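Local coordinates for protein putative diguanylate cyclase (GGDEF) with PAS/PAC domain (Rhodopseudomonas palustris, PDB 3LIF) that probably makes cyclic di-GMP from two GTP molecules, the part described here being its extracellular double-Cache (PDC-fold) sensor domain, at residues T115-S120 against D175-I180; P89-D94 against S120-V125; Q33-V38 against P68-V73. All coordinates share one frame; numbering follows the deposited sequence.

Contact 1. Residues T115-S120 against D175-I180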
# COMPACT_ATOMS: atom_id res chain seq x y z
N THR A 115 3.46 -6.83 -1.66
CA THR A 115 3.02 -7.97 -2.43
C THR A 115 1.51 -7.98 -2.39
O THR A 115 0.92 -7.68 -1.34
CB THR A 115 3.48 -9.23 -1.72
OG1 THR A 115 4.90 -9.30 -1.79
CG2 THR A 115 2.86 -10.45 -2.36
N GLY A 116 0.88 -8.29 -3.51
CA GLY A 116 -0.60 -8.27 -3.57
C GLY A 116 -1.14 -8.22 -4.98
O GLY A 116 -0.40 -7.89 -5.90
N PRO A 117 -2.42 -8.49 -5.15
CA PRO A 117 -3.29 -8.81 -4.02
C PRO A 117 -3.26 -10.32 -3.73
O PRO A 117 -3.14 -11.09 -4.66
CB PRO A 117 -4.68 -8.43 -4.52
CG PRO A 117 -4.58 -8.47 -6.06
CD PRO A 117 -3.14 -8.54 -6.44
N ILE A 118 -3.34 -10.73 -2.47
CA ILE A 118 -3.43 -12.14 -2.14
C ILE A 118 -4.51 -12.34 -1.11
O ILE A 118 -4.99 -11.41 -0.44
CB ILE A 118 -2.13 -12.71 -1.57
CG1 ILE A 118 -1.76 -11.97 -0.24
CG2 ILE A 118 -1.01 -12.73 -2.63
CD1 ILE A 118 -0.25 -12.18 0.23
N GLN A 119 -4.94 -13.59 -1.02
CA GLN A 119 -6.02 -13.87 -0.12
C GLN A 119 -5.40 -14.27 1.22
O GLN A 119 -4.75 -15.31 1.32
CB GLN A 119 -6.93 -14.90 -0.71
CG GLN A 119 -8.10 -15.07 0.20
CD GLN A 119 -9.10 -16.07 -0.31
OE1 GLN A 119 -10.24 -16.09 0.14
NE2 GLN A 119 -8.70 -16.88 -1.28
N SER A 120 -5.53 -13.39 2.22
CA SER A 120 -4.77 -13.52 3.43
C SER A 120 -4.97 -14.88 4.05
O SER A 120 -6.08 -15.23 4.40
CB SER A 120 -5.24 -12.47 4.43
OG SER A 120 -5.04 -12.85 5.79
N ASP A 175 3.20 -0.60 -10.87
CA ASP A 175 2.90 -1.45 -12.05
C ASP A 175 1.43 -1.55 -12.40
O ASP A 175 1.03 -2.40 -13.19
CB ASP A 175 3.47 -2.89 -11.91
CG ASP A 175 2.83 -3.69 -10.77
OD1 ASP A 175 1.62 -3.51 -10.38
OD2 ASP A 175 3.59 -4.52 -10.23
N GLY A 176 0.61 -0.71 -11.80
CA GLY A 176 -0.78 -0.67 -12.21
C GLY A 176 -1.72 -1.40 -11.26
O GLY A 176 -2.93 -1.33 -11.40
N ARG A 177 -1.19 -2.12 -10.29
CA ARG A 177 -2.08 -2.80 -9.41
C ARG A 177 -2.67 -1.72 -8.53
O ARG A 177 -1.93 -0.82 -8.04
CB ARG A 177 -1.33 -3.78 -8.57
CG ARG A 177 -1.11 -5.12 -9.24
CD ARG A 177 -0.22 -5.96 -8.37
NE ARG A 177 1.14 -5.43 -8.37
CZ ARG A 177 2.07 -5.81 -7.51
NH1 ARG A 177 1.81 -6.69 -6.52
NH2 ARG A 177 3.29 -5.32 -7.65
N LEU A 178 -3.99 -1.80 -8.33
CA LEU A 178 -4.71 -0.88 -7.47
C LEU A 178 -4.73 -1.37 -6.01
O LEU A 178 -5.24 -2.44 -5.74
CB LEU A 178 -6.15 -0.69 -8.00
CG LEU A 178 -7.12 0.05 -7.04
CD1 LEU A 178 -6.78 1.50 -6.87
CD2 LEU A 178 -8.55 -0.08 -7.44
N LEU A 179 -4.19 -0.62 -5.07
CA LEU A 179 -4.27 -1.01 -3.63
C LEU A 179 -5.52 -0.47 -2.95
O LEU A 179 -6.20 -1.13 -2.15
CB LEU A 179 -3.08 -0.46 -2.84
CG LEU A 179 -1.81 -1.28 -2.92
CD1 LEU A 179 -1.10 -0.92 -4.23
CD2 LEU A 179 -0.92 -1.04 -1.67
N ILE A 180 -5.80 0.79 -3.21
CA ILE A 180 -7.04 1.26 -2.69
C ILE A 180 -7.55 2.41 -3.50
O ILE A 180 -6.78 3.17 -4.12
CB ILE A 180 -6.99 1.63 -1.21
CG1 ILE A 180 -8.41 2.05 -0.78
CG2 ILE A 180 -5.95 2.65 -0.93
CD1 ILE A 180 -9.58 0.82 -1.03
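Arg177 sets CG beside its own backbone N and opposite its carbonyl carbon (chi1 -85°), and a bend at chi3 (-70°) then turns the guanidinium toward the carbonyl of Gly116. NH1 donates to Gly116 O over 2.6 Å in a nearly straight bond that lies both in the carbonyl plane and in the plane of the guanidinium, so the oxygen is met at the edge of the flat group. Pro117 CD lies 4.3 Å from Arg177 CD, the proline ring flanking the aliphatic part of the arginine.

Another edge of the guanidinium, the one made by NE and NH2, is taken by Asp175, gripped side-on. NE donates to the syn lone pair of Asp175 OD1 at 2.8 Å, while NH2 forms a salt bridge with Asp175 OD2 at 2.7 Å, tilted somewhat out of both planes. OD1 accepts a second time, from Arg177 N at 3.1 Å, closing an Asx turn. The carboxylate thus fixes the rotation of the group that reaches across, and probably offsets its charge. A leucine in place of Arg177 would probably leave Gly116 O without this donor and the Asp175 carboxylate without its charged mate, freer to turn.

On the opposing side the peptide bond between Gly116 and Pro117 is cis, and the strand turns a corner at the proline. Pro117 and Leu179 both pack on Phe128 of strand 126-135. Leu179 and Ile180 form a classic beta bulge opposite Leu171. Strands 113-119 and 178-182 are edge strands of two five-stranded antiparallel sheets, each ordered 2-1-5-4-3, and the arginine bridges the paired modules characteristic of the double-Cache, or PDC, fold.

Contact 2. Residues P89-D94 against S120-V125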
# COMPACT_ATOMS: atom_id res chain seq x y z
N PRO A 89 -6.73 -18.10 17.22
CA PRO A 89 -5.59 -18.99 17.27
C PRO A 89 -4.58 -18.68 16.16
O PRO A 89 -4.88 -17.97 15.22
CB PRO A 89 -6.20 -20.37 17.04
CG PRO A 89 -7.71 -20.19 16.94
CD PRO A 89 -8.02 -18.76 16.95
N VAL A 90 -3.40 -19.28 16.26
CA VAL A 90 -2.31 -18.99 15.38
C VAL A 90 -2.30 -20.04 14.29
O VAL A 90 -2.10 -21.22 14.55
CB VAL A 90 -1.00 -19.08 16.16
CG1 VAL A 90 0.18 -18.80 15.29
CG2 VAL A 90 -1.03 -18.13 17.36
N PRO A 91 -2.54 -19.64 13.05
CA PRO A 91 -2.62 -20.69 12.04
C PRO A 91 -1.25 -21.13 11.59
O PRO A 91 -0.75 -20.62 10.61
CB PRO A 91 -3.31 -19.98 10.90
CG PRO A 91 -2.91 -18.53 11.09
CD PRO A 91 -2.93 -18.33 12.54
N ALA A 92 -0.66 -22.09 12.29
CA ALA A 92 0.71 -22.52 11.98
C ALA A 92 0.80 -23.39 10.73
O ALA A 92 1.35 -24.51 10.76
CB ALA A 92 1.31 -23.24 13.16
N LEU A 93 0.29 -22.87 9.63
CA LEU A 93 0.35 -23.58 8.37
C LEU A 93 1.64 -23.34 7.58
O LEU A 93 2.47 -22.49 7.89
CB LEU A 93 -0.83 -23.17 7.50
CG LEU A 93 -2.25 -23.63 7.79
CD1 LEU A 93 -2.30 -24.62 8.89
CD2 LEU A 93 -3.08 -22.47 8.15
N ASP A 94 1.78 -24.09 6.52
CA ASP A 94 2.92 -23.98 5.64
C ASP A 94 2.64 -22.96 4.52
O ASP A 94 1.71 -23.17 3.75
CB ASP A 94 3.17 -25.37 5.02
CG ASP A 94 4.13 -25.34 3.84
OD1 ASP A 94 3.83 -26.04 2.87
OD2 ASP A 94 5.19 -24.64 3.86
N SER A 120 -5.53 -13.39 2.22
CA SER A 120 -4.77 -13.52 3.43
C SER A 120 -4.97 -14.88 4.05
O SER A 120 -6.08 -15.23 4.40
CB SER A 120 -5.24 -12.47 4.43
OG SER A 120 -5.04 -12.85 5.79
N ARG A 121 -3.88 -15.63 4.22
CA ARG A 121 -3.90 -16.87 5.01
C ARG A 121 -4.18 -16.69 6.50
O ARG A 121 -4.06 -17.67 7.24
CB ARG A 121 -2.58 -17.61 4.89
CG ARG A 121 -2.10 -17.90 3.47
CD ARG A 121 -2.60 -19.21 2.93
NE ARG A 121 -2.39 -19.47 1.50
CZ ARG A 121 -1.23 -19.86 0.95
NH1 ARG A 121 -0.14 -20.01 1.65
NH2 ARG A 121 -1.16 -20.09 -0.34
N THR A 122 -4.51 -15.48 7.00
CA THR A 122 -4.93 -15.39 8.40
C THR A 122 -6.32 -14.91 8.51
O THR A 122 -7.00 -15.17 9.49
CB THR A 122 -4.08 -14.47 9.29
OG1 THR A 122 -4.37 -13.14 8.93
CG2 THR A 122 -2.56 -14.71 9.17
N SER A 123 -6.78 -14.15 7.53
CA SER A 123 -8.13 -13.60 7.67
C SER A 123 -9.07 -13.85 6.50
O SER A 123 -10.21 -13.41 6.57
CB SER A 123 -8.08 -12.09 7.92
OG SER A 123 -7.84 -11.45 6.69
N GLY A 124 -8.62 -14.51 5.44
CA GLY A 124 -9.51 -14.75 4.32
C GLY A 124 -9.82 -13.55 3.40
O GLY A 124 -10.24 -13.75 2.25
N VAL A 125 -9.60 -12.31 3.88
CA VAL A 125 -9.72 -11.08 3.08
C VAL A 125 -8.61 -10.85 2.04
O VAL A 125 -7.42 -11.12 2.30
CB VAL A 125 -9.64 -9.87 4.01
CG1 VAL A 125 -9.73 -8.57 3.17
CG2 VAL A 125 -10.68 -9.98 5.13
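Pro91 turns its ring toward the loop that follows strand 113-119 and meets it through one atom, CG, which lies 4.1 Å from Arg121 O and 4.3 Å from Thr122 CG2. This is the closer-packed part of the contact, an apolar ring corner set against a carbonyl and a methyl. Thr122 can offer its methyl because chi1 (72°) puts OG1 between the backbone N and the carbonyl carbon, where it hydrogen-bonds to Asp72 OD2. Thr122 is thereby tied to strand 70-76 of the same sheet while CG2 is left for the proline.

Beyond Pro91 the fit becomes slack. Asp94 O is 4.2 Å from Arg121 NH1 and set obliquely to the guanidinium, and no hydrogen bond is made across the two segments; Arg121 instead directs NH2 into a salt bridge with Asp97, which probably also eases the nearness of Arg98. Asp94 turns its carboxylate to Ser96 through OD2. Leu93 and Asp94 are exposed, and much of this surface touches crystal neighbours, so the lattice may influence the loop shapes. A molecule of methylpentanediol, probably from the crystallisation liquor, sits beside the side chain of Thr122.

Each loop also has bonds of its own. Pro91 and Ala92 are successive centres of inverse gamma turns, the second, round Ala92, closed by Leu93 N donating to Pro91 O at 2.7 Å. In the other loop Ser120 OG accepts from Thr122 N at 2.9 Å and from Ser123 N at 2.8 Å, while Ser120 N is bound to Val125 O at 3.0 Å. The second segment is accordingly a beta-hairpin connection between strands 113-119 and 126-135, folded round a serine that forms an ST turn and ST motif.

Contact 3. Residues Q33-V38 against P68-V73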
# COMPACT_ATOMS: atom_id res chain seq x y z
N GLN A 33 6.89 3.99 5.70
CA GLN A 33 8.10 4.16 6.47
C GLN A 33 7.79 3.69 7.88
O GLN A 33 8.52 2.95 8.50
CB GLN A 33 8.39 5.62 6.54
CG GLN A 33 9.78 5.96 6.92
CD GLN A 33 10.47 6.48 5.65
OE1 GLN A 33 10.74 7.68 5.54
NE2 GLN A 33 10.71 5.58 4.67
N GLY A 34 6.65 4.13 8.38
CA GLY A 34 6.27 3.75 9.72
C GLY A 34 6.34 2.25 9.87
O GLY A 34 6.86 1.76 10.87
N ALA A 35 5.83 1.53 8.86
CA ALA A 35 5.69 0.10 8.88
C ALA A 35 7.07 -0.48 8.72
O ALA A 35 7.41 -1.44 9.41
CB ALA A 35 4.78 -0.35 7.75
N ASP A 36 7.87 0.09 7.83
CA ASP A 36 9.21 -0.41 7.66
C ASP A 36 9.94 -0.42 9.00
O ASP A 36 10.53 -1.41 9.42
CB ASP A 36 9.96 0.48 6.72
CG ASP A 36 11.13 -0.21 6.09
OD1 ASP A 36 11.40 -1.39 6.51
OD2 ASP A 36 11.71 0.38 5.13
N VAL A 37 9.90 0.70 9.68
CA VAL A 37 10.57 0.80 10.95
C VAL A 37 10.09 -0.35 11.86
O VAL A 37 10.90 -1.01 12.52
CB VAL A 37 10.37 2.26 11.60
CG1 VAL A 37 10.40 2.21 13.10
CG2 VAL A 37 11.43 3.22 11.08
N VAL A 38 8.79 -0.58 11.93
CA VAL A 38 8.35 -1.63 12.84
C VAL A 38 8.86 -3.03 12.44
O VAL A 38 9.29 -3.83 13.29
CB VAL A 38 6.87 -1.65 12.97
CG1 VAL A 38 6.45 -2.97 13.53
CG2 VAL A 38 6.44 -0.54 13.88
N PRO A 68 -1.97 1.62 13.22
CA PRO A 68 -3.28 1.67 12.56
C PRO A 68 -3.17 1.25 11.12
O PRO A 68 -4.15 0.86 10.56
CB PRO A 68 -3.69 3.13 12.64
CG PRO A 68 -2.60 3.83 13.44
CD PRO A 68 -1.39 2.96 13.42
N GLN A 69 -1.98 1.29 10.53
CA GLN A 69 -1.89 0.87 9.12
C GLN A 69 -1.63 -0.65 8.83
O GLN A 69 -1.62 -1.08 7.64
CB GLN A 69 -0.85 1.68 8.38
CG GLN A 69 0.53 1.31 8.77
CD GLN A 69 1.12 2.27 9.85
OE1 GLN A 69 0.56 2.43 10.95
NE2 GLN A 69 2.26 2.92 9.50
N LEU A 70 -1.42 -1.44 9.88
CA LEU A 70 -1.11 -2.85 9.75
C LEU A 70 -2.21 -3.58 10.42
O LEU A 70 -2.52 -3.30 11.54
CB LEU A 70 0.18 -3.14 10.45
CG LEU A 70 1.40 -2.49 9.79
CD1 LEU A 70 2.67 -3.10 10.35
CD2 LEU A 70 1.40 -2.68 8.27
N SER A 71 -2.89 -4.49 9.74
CA SER A 71 -3.96 -5.23 10.40
C SER A 71 -3.39 -6.26 11.34
O SER A 71 -3.94 -6.50 12.36
CB SER A 71 -4.80 -5.97 9.39
OG SER A 71 -5.63 -5.04 8.70
N ASP A 72 -2.31 -6.91 10.94
CA ASP A 72 -1.77 -8.03 11.68
C ASP A 72 -0.36 -8.30 11.22
O ASP A 72 0.10 -7.72 10.21
CB ASP A 72 -2.64 -9.25 11.52
CG ASP A 72 -2.85 -9.62 10.09
OD1 ASP A 72 -1.97 -9.23 9.26
OD2 ASP A 72 -3.88 -10.27 9.80
N VAL A 73 0.36 -9.14 11.98
CA VAL A 73 1.78 -9.41 11.72
C VAL A 73 2.13 -10.89 11.94
O VAL A 73 1.64 -11.55 12.89
CB VAL A 73 2.68 -8.59 12.68
CG1 VAL A 73 4.15 -8.80 12.36
CG2 VAL A 73 2.29 -7.14 12.59
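Gln69 NE2 donates to Thr31 O, one turn back along the N-terminal helix, and this bond holds the amide against the helix surface at Gly34 and Ala35. The nitrogen lies 3.9 Å from Ala35 N and 4.1 Å from Gly34 CA, both van der Waals approaches. It reaches them because CG stands between the backbone N and the carbonyl carbon of Gln69 (chi1 73°) and the chain bends again at chi2 (-98°), folding the amide toward the helix. Gly34 presents bare backbone here: a side chain at that position would point at the amide and run into NE2. Tyr153 of helix 151-158 packs on Gln69 as well.

Next to the amide is an apolar contact. Ala35 CB meets one methyl of Leu70, CD2, at 4.1 Å, both bonds from CA to CB being directed across the interface. In the PDC fold a long N-terminal helix runs along the sensor modules, and here helix 5-47 lies against the start of strand 70-76, in the sheet of the first module. Leu70 also touches Ala147 on the neighbouring strand 141-149, so its side chain joins helix and sheet. Val38, one turn further along the helix, faces the same way and packs on Leu67.

The strand is held within its sheet by strand 141-149 and the residue after it. Gln69 pairs through its backbone with Glu150, and Ser71 and Asp72 with Thr148, although the chain turns a corner at Ser71. Past that corner Asp72 OD1 is hydrogen-bonded to Thr148 OG1.

From the N terminus, contact 3 closes first, bringing helix 5-47 against the start of strand 70-76 and closing a loop that contains helix 55-66. It is complete before either of the others opens. Contact 2 then joins the loop after strand 82-85 to the hairpin turn after strand 113-119. Contact 1 opens before contact 2 has closed, so their segments alternate and the two cross, sharing Ser120; it then spans to the second sheet. Contact 2 lies within the first module and contact 3 ties the long helix to it, the two meeting where Thr122 reaches Asp72, whereas contact 1 ties that module's edge strand to the second. The three centres lie about 17 to 18 Å from one another.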